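Local coordinates for UPF0311 protein RPA1785 (Rhodopseudomonas palustris, PDB 3C5O) that is of unknown function but folds as an antiparallel beta-barrel of the UPF0311 (DUF3237) family, at residues B[8-19]-B[144-155]. Numbering follows the deposited sequence.
Sequences ETKYVFTITARI and ADRVVIDVHQVL
Val151 O is gripped by two backbone donors. Val12 N binds it at 2.9 Å, in the carbonyl plane and almost straight (174° at the hydrogen), and Phe13 N binds it weakly at 3.4 Å. Val12 and Phe13 thus both face Val151 in a classic beta bulge, where the register of antiparallel strands 9-19 and 146-154 slips by one.

Thr14 OG1 donates a hydrogen bond to Asp150 OD1 at 2.7 Å, meeting that oxygen nearly along its C-O bond. The two side chains lie alongside each other. Thr14 OG1 also lies at the edge of the Tyr11 ring, in its plane. With OG1 anti to the carbonyl carbon (chi1 -59°), Thr14 CG2 is left to reach Val148 CG1 at 3.6 Å. Replacing Thr14 by alanine would take away both OG1 and CG2, and is likely to leave Asp150 OD1 without this donor and open a gap beside Val148 CG1. Tyr11 turns its ring edge toward the face of His152 in an offset edge-to-face pair, with planes 66° apart. A water joins Thr9 OG1 to His152 ND1.

On the face that carries Phe13, Ile15, Ile149 and Val151, Val151 CB sits over the Phe13 ring, 4.2 Å from its centroid, in a CH-pi contact. Ile15 and Ile149 continue this apolar side.

The pairing joins the first and last strands and so closes the eight-stranded barrel. Strand 32-45 flanks 9-19, and strand 136-142 flanks 146-154. Phe13 also packs on Trp130 and Leu131, while Pro5 of a second subunit packs on Tyr11 and Asp150.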
loop_
_atom_site.group_PDB
_atom_site.type_symbol
_atom_site.label_atom_id
_atom_site.label_comp_id
_atom_site.label_asym_id
_atom_site.label_seq_id
_atom_site.Cartn_x
_atom_site.Cartn_y
_atom_site.Cartn_z
ATOM N N GLU B 8 9.822 -0.431 -25.257
ATOM C CA GLU B 8 9.141 0.525 -26.118
ATOM C C GLU B 8 8.030 1.187 -25.325
ATOM O O GLU B 8 7.305 0.526 -24.587
ATOM C CB GLU B 8 8.583 -0.161 -27.372
ATOM C CG GLU B 8 9.559 -1.094 -28.091
ATOM C CD GLU B 8 10.689 -0.365 -28.841
ATOM O OE1 GLU B 8 11.599 0.216 -28.188
ATOM O OE2 GLU B 8 10.694 -0.409 -30.100
ATOM N N THR B 9 7.942 2.507 -25.447
ATOM C CA THR B 9 6.857 3.284 -24.873
ATOM C C THR B 9 6.257 4.142 -25.967
ATOM O O THR B 9 6.834 4.270 -27.034
ATOM C CB THR B 9 7.305 4.200 -23.693
ATOM O OG1 THR B 9 8.155 5.245 -24.179
ATOM C CG2 THR B 9 8.009 3.404 -22.623
ATOM N N LYS B 10 5.094 4.717 -25.692
ATOM C CA LYS B 10 4.405 5.599 -26.621
ATOM C C LYS B 10 3.662 6.655 -25.798
ATOM O O LYS B 10 2.907 6.321 -24.890
ATOM C CB LYS B 10 3.439 4.779 -27.492
ATOM C CG LYS B 10 2.282 5.554 -28.097
ATOM C CD LYS B 10 1.254 4.616 -28.722
ATOM C CE LYS B 10 -0.099 5.288 -28.859
ATOM N NZ LYS B 10 -1.171 4.242 -28.895
ATOM N N TYR B 11 3.882 7.924 -26.116
ATOM C CA TYR B 11 3.179 9.009 -25.451
ATOM C C TYR B 11 1.705 8.904 -25.753
ATOM O O TYR B 11 1.322 8.745 -26.916
ATOM C CB TYR B 11 3.710 10.368 -25.916
ATOM C CG TYR B 11 2.805 11.513 -25.522
ATOM C CD1 TYR B 11 2.815 12.005 -24.223
ATOM C CD2 TYR B 11 1.930 12.084 -26.449
ATOM C CE1 TYR B 11 1.982 13.041 -23.839
ATOM C CE2 TYR B 11 1.078 13.113 -26.082
ATOM C CZ TYR B 11 1.112 13.586 -24.770
ATOM O OH TYR B 11 0.280 14.619 -24.401
ATOM N N VAL B 12 0.867 8.970 -24.721
ATOM C CA VAL B 12 -0.572 8.874 -24.938
ATOM C C VAL B 12 -1.338 10.145 -24.552
ATOM O O VAL B 12 -2.212 10.574 -25.285
ATOM C CB VAL B 12 -1.221 7.605 -24.276
ATOM C CG1 VAL B 12 -0.858 6.354 -25.044
ATOM C CG2 VAL B 12 -0.821 7.473 -22.804
ATOM N N PHE B 13 -1.052 10.740 -23.402
ATOM C CA PHE B 13 -1.784 11.961 -23.042
ATOM C C PHE B 13 -1.108 12.719 -21.947
ATOM O O PHE B 13 -0.214 12.189 -21.291
ATOM C CB PHE B 13 -3.271 11.673 -22.679
ATOM C CG PHE B 13 -3.466 10.607 -21.625
ATOM C CD1 PHE B 13 -3.783 9.300 -21.996
ATOM C CD2 PHE B 13 -3.362 10.912 -20.270
ATOM C CE1 PHE B 13 -3.962 8.325 -21.045
ATOM C CE2 PHE B 13 -3.550 9.929 -19.300
ATOM C CZ PHE B 13 -3.852 8.635 -19.691
ATOM N N THR B 14 -1.546 13.960 -21.751
ATOM C CA THR B 14 -1.025 14.821 -20.692
ATOM C C THR B 14 -2.110 15.152 -19.650
ATOM O O THR B 14 -3.250 15.493 -20.008
ATOM C CB THR B 14 -0.392 16.085 -21.281
ATOM O OG1 THR B 14 0.662 15.703 -22.172
ATOM C CG2 THR B 14 0.201 16.970 -20.189
ATOM N N ILE B 15 -1.752 14.970 -18.370
ATOM C CA ILE B 15 -2.563 15.407 -17.217
ATOM C C ILE B 15 -1.948 16.673 -16.634
ATOM O O ILE B 15 -0.764 16.682 -16.252
ATOM C CB ILE B 15 -2.593 14.358 -16.060
ATOM C CG1 ILE B 15 -3.174 13.016 -16.536
ATOM C CG2 ILE B 15 -3.390 14.890 -14.862
ATOM C CD1 ILE B 15 -3.068 11.905 -15.479
ATOM N N THR B 16 -2.741 17.736 -16.586
ATOM C CA THR B 16 -2.332 18.974 -15.963
ATOM C C THR B 16 -3.119 19.103 -14.662
ATOM O O THR B 16 -4.327 19.283 -14.698
ATOM C CB THR B 16 -2.632 20.172 -16.884
ATOM O OG1 THR B 16 -1.905 20.028 -18.107
ATOM C CG2 THR B 16 -2.236 21.487 -16.238
ATOM N N ALA B 17 -2.460 18.983 -13.514
ATOM C CA ALA B 17 -3.152 19.135 -12.243
ATOM C C ALA B 17 -2.872 20.486 -11.566
ATOM O O ALA B 17 -1.714 20.793 -11.245
ATOM C CB ALA B 17 -2.797 17.985 -11.311
ATOM N N ARG B 18 -3.921 21.283 -11.349
ATOM C CA ARG B 18 -3.805 22.522 -10.557
ATOM C C ARG B 18 -3.659 22.136 -9.087
ATOM O O ARG B 18 -4.446 21.347 -8.543
ATOM C CB ARG B 18 -5.011 23.467 -10.748
ATOM C CG ARG B 18 -5.435 23.723 -12.195
ATOM C CD ARG B 18 -6.611 24.773 -12.383
ATOM N NE ARG B 18 -7.706 24.817 -11.365
ATOM C CZ ARG B 18 -7.708 25.610 -10.274
ATOM N NH1 ARG B 18 -6.664 26.411 -9.983
ATOM N NH2 ARG B 18 -8.747 25.594 -9.439
ATOM N N ILE B 19 -2.643 22.675 -8.440
ATOM C CA ILE B 19 -2.359 22.276 -7.071
ATOM C C ILE B 19 -2.582 23.453 -6.128
ATOM O O ILE B 19 -2.435 24.605 -6.526
ATOM C CB ILE B 19 -0.918 21.721 -6.922
ATOM C CG1 ILE B 19 0.107 22.725 -7.463
ATOM C CG2 ILE B 19 -0.810 20.337 -7.612
ATOM C CD1 ILE B 19 1.462 22.650 -6.798
ATOM N N ALA B 144 4.492 26.587 -10.168
ATOM C CA ALA B 144 4.083 27.122 -8.875
ATOM C C ALA B 144 2.626 26.786 -8.614
ATOM O O ALA B 144 2.231 26.551 -7.460
ATOM C CB ALA B 144 4.310 28.632 -8.826
ATOM N N ASP B 145 1.852 26.720 -9.701
ATOM C CA ASP B 145 0.392 26.621 -9.655
ATOM C C ASP B 145 -0.156 25.283 -10.130
ATOM O O ASP B 145 -1.350 25.014 -9.990
ATOM C CB ASP B 145 -0.229 27.734 -10.521
ATOM C CG ASP B 145 0.172 27.636 -12.012
ATOM O OD1 ASP B 145 1.370 27.436 -12.332
ATOM O OD2 ASP B 145 -0.713 27.784 -12.876
ATOM N N ARG B 146 0.708 24.449 -10.699
ATOM C CA ARG B 146 0.272 23.231 -11.367
ATOM C C ARG B 146 1.404 22.238 -11.531
ATOM O O ARG B 146 2.566 22.581 -11.343
ATOM C CB ARG B 146 -0.326 23.550 -12.749
ATOM C CG ARG B 146 0.703 23.943 -13.797
ATOM C CD ARG B 146 0.079 24.685 -14.967
ATOM N NE ARG B 146 1.017 24.845 -16.087
ATOM C CZ ARG B 146 1.975 25.770 -16.162
ATOM N NH1 ARG B 146 2.757 25.821 -17.225
ATOM N NH2 ARG B 146 2.164 26.646 -15.181
ATOM N N VAL B 147 1.026 21.002 -11.869
ATOM C CA VAL B 147 1.926 19.916 -12.241
ATOM C C VAL B 147 1.438 19.339 -13.582
ATOM O O VAL B 147 0.245 19.100 -13.749
ATOM C CB VAL B 147 1.957 18.816 -11.149
ATOM C CG1 VAL B 147 2.702 17.595 -11.650
ATOM C CG2 VAL B 147 2.613 19.352 -9.834
ATOM N N VAL B 148 2.363 19.159 -14.533
ATOM C CA VAL B 148 2.080 18.696 -15.891
ATOM C C VAL B 148 2.740 17.340 -16.101
ATOM O O VAL B 148 3.958 17.255 -16.158
ATOM C CB VAL B 148 2.638 19.671 -16.944
ATOM C CG1 VAL B 148 2.367 19.177 -18.380
ATOM C CG2 VAL B 148 2.058 21.060 -16.761
ATOM N N ILE B 149 1.935 16.287 -16.239
ATOM C CA ILE B 149 2.447 14.927 -16.360
ATOM C C ILE B 149 2.193 14.476 -17.772
ATOM O O ILE B 149 1.043 14.368 -18.187
ATOM C CB ILE B 149 1.653 13.869 -15.513
ATOM C CG1 ILE B 149 0.881 14.458 -14.290
ATOM C CG2 ILE B 149 2.496 12.574 -15.291
ATOM C CD1 ILE B 149 1.654 14.804 -13.135
ATOM N N ASP B 150 3.257 14.171 -18.490
ATOM C CA ASP B 150 3.150 13.560 -19.797
ATOM C C ASP B 150 3.155 12.070 -19.593
ATOM O O ASP B 150 4.140 11.509 -19.103
ATOM C CB ASP B 150 4.324 13.980 -20.662
ATOM C CG ASP B 150 4.294 15.446 -20.977
ATOM O OD1 ASP B 150 3.240 15.940 -21.434
ATOM O OD2 ASP B 150 5.329 16.111 -20.773
ATOM N N VAL B 151 2.053 11.436 -19.963
ATOM C CA VAL B 151 1.819 10.018 -19.669
ATOM C C VAL B 151 2.193 9.173 -20.888
ATOM O O VAL B 151 1.762 9.446 -22.005
ATOM C CB VAL B 151 0.330 9.747 -19.243
ATOM C CG1 VAL B 151 0.093 8.259 -18.953
ATOM C CG2 VAL B 151 -0.068 10.587 -17.999
ATOM N N HIS B 152 2.994 8.145 -20.653
ATOM C CA HIS B 152 3.452 7.268 -21.696
ATOM C C HIS B 152 2.980 5.861 -21.413
ATOM O O HIS B 152 3.120 5.383 -20.296
ATOM C CB HIS B 152 4.975 7.305 -21.753
ATOM C CG HIS B 152 5.519 8.679 -21.956
ATOM N ND1 HIS B 152 5.788 9.191 -23.200
ATOM C CD2 HIS B 152 5.802 9.667 -21.076
ATOM C CE1 HIS B 152 6.244 10.423 -23.085
ATOM N NE2 HIS B 152 6.256 10.741 -21.806
ATOM N N GLN B 153 2.429 5.208 -22.426
ATOM C CA GLN B 153 1.992 3.826 -22.333
ATOM C C GLN B 153 3.209 2.928 -22.494
ATOM O O GLN B 153 3.958 3.091 -23.465
ATOM C CB GLN B 153 1.010 3.551 -23.464
ATOM C CG GLN B 153 0.305 2.228 -23.381
ATOM C CD GLN B 153 -0.507 1.912 -24.630
ATOM O OE1 GLN B 153 -1.399 1.061 -24.608
ATOM N NE2 GLN B 153 -0.185 2.575 -25.730
ATOM N N VAL B 154 3.423 1.995 -21.556
ATOM C CA VAL B 154 4.509 1.017 -21.706
ATOM C C VAL B 154 4.043 -0.140 -22.574
ATOM O O VAL B 154 3.058 -0.836 -22.264
ATOM C CB VAL B 154 5.045 0.457 -20.381
ATOM C CG1 VAL B 154 6.077 -0.666 -20.647
ATOM C CG2 VAL B 154 5.663 1.569 -19.526
ATOM N N LEU B 155 4.769 -0.348 -23.661
ATOM C CA LEU B 155 4.465 -1.417 -24.566
ATOM C C LEU B 155 5.331 -2.614 -24.227
ATOM O O LEU B 155 4.990 -3.731 -24.634
ATOM C CB LEU B 155 4.681 -0.967 -26.013
ATOM C CG LEU B 155 4.001 0.317 -26.502
ATOM C CD1 LEU B 155 4.496 0.636 -27.914
ATOM C CD2 LEU B 155 2.484 0.228 -26.465
HETATM O O HOH W 1 6.848 7.674 -25.161
HETATM O O HOH W 2 -3.930 27.275 -11.635
HETATM O O HOH W 3 -0.554 27.364 -5.506
#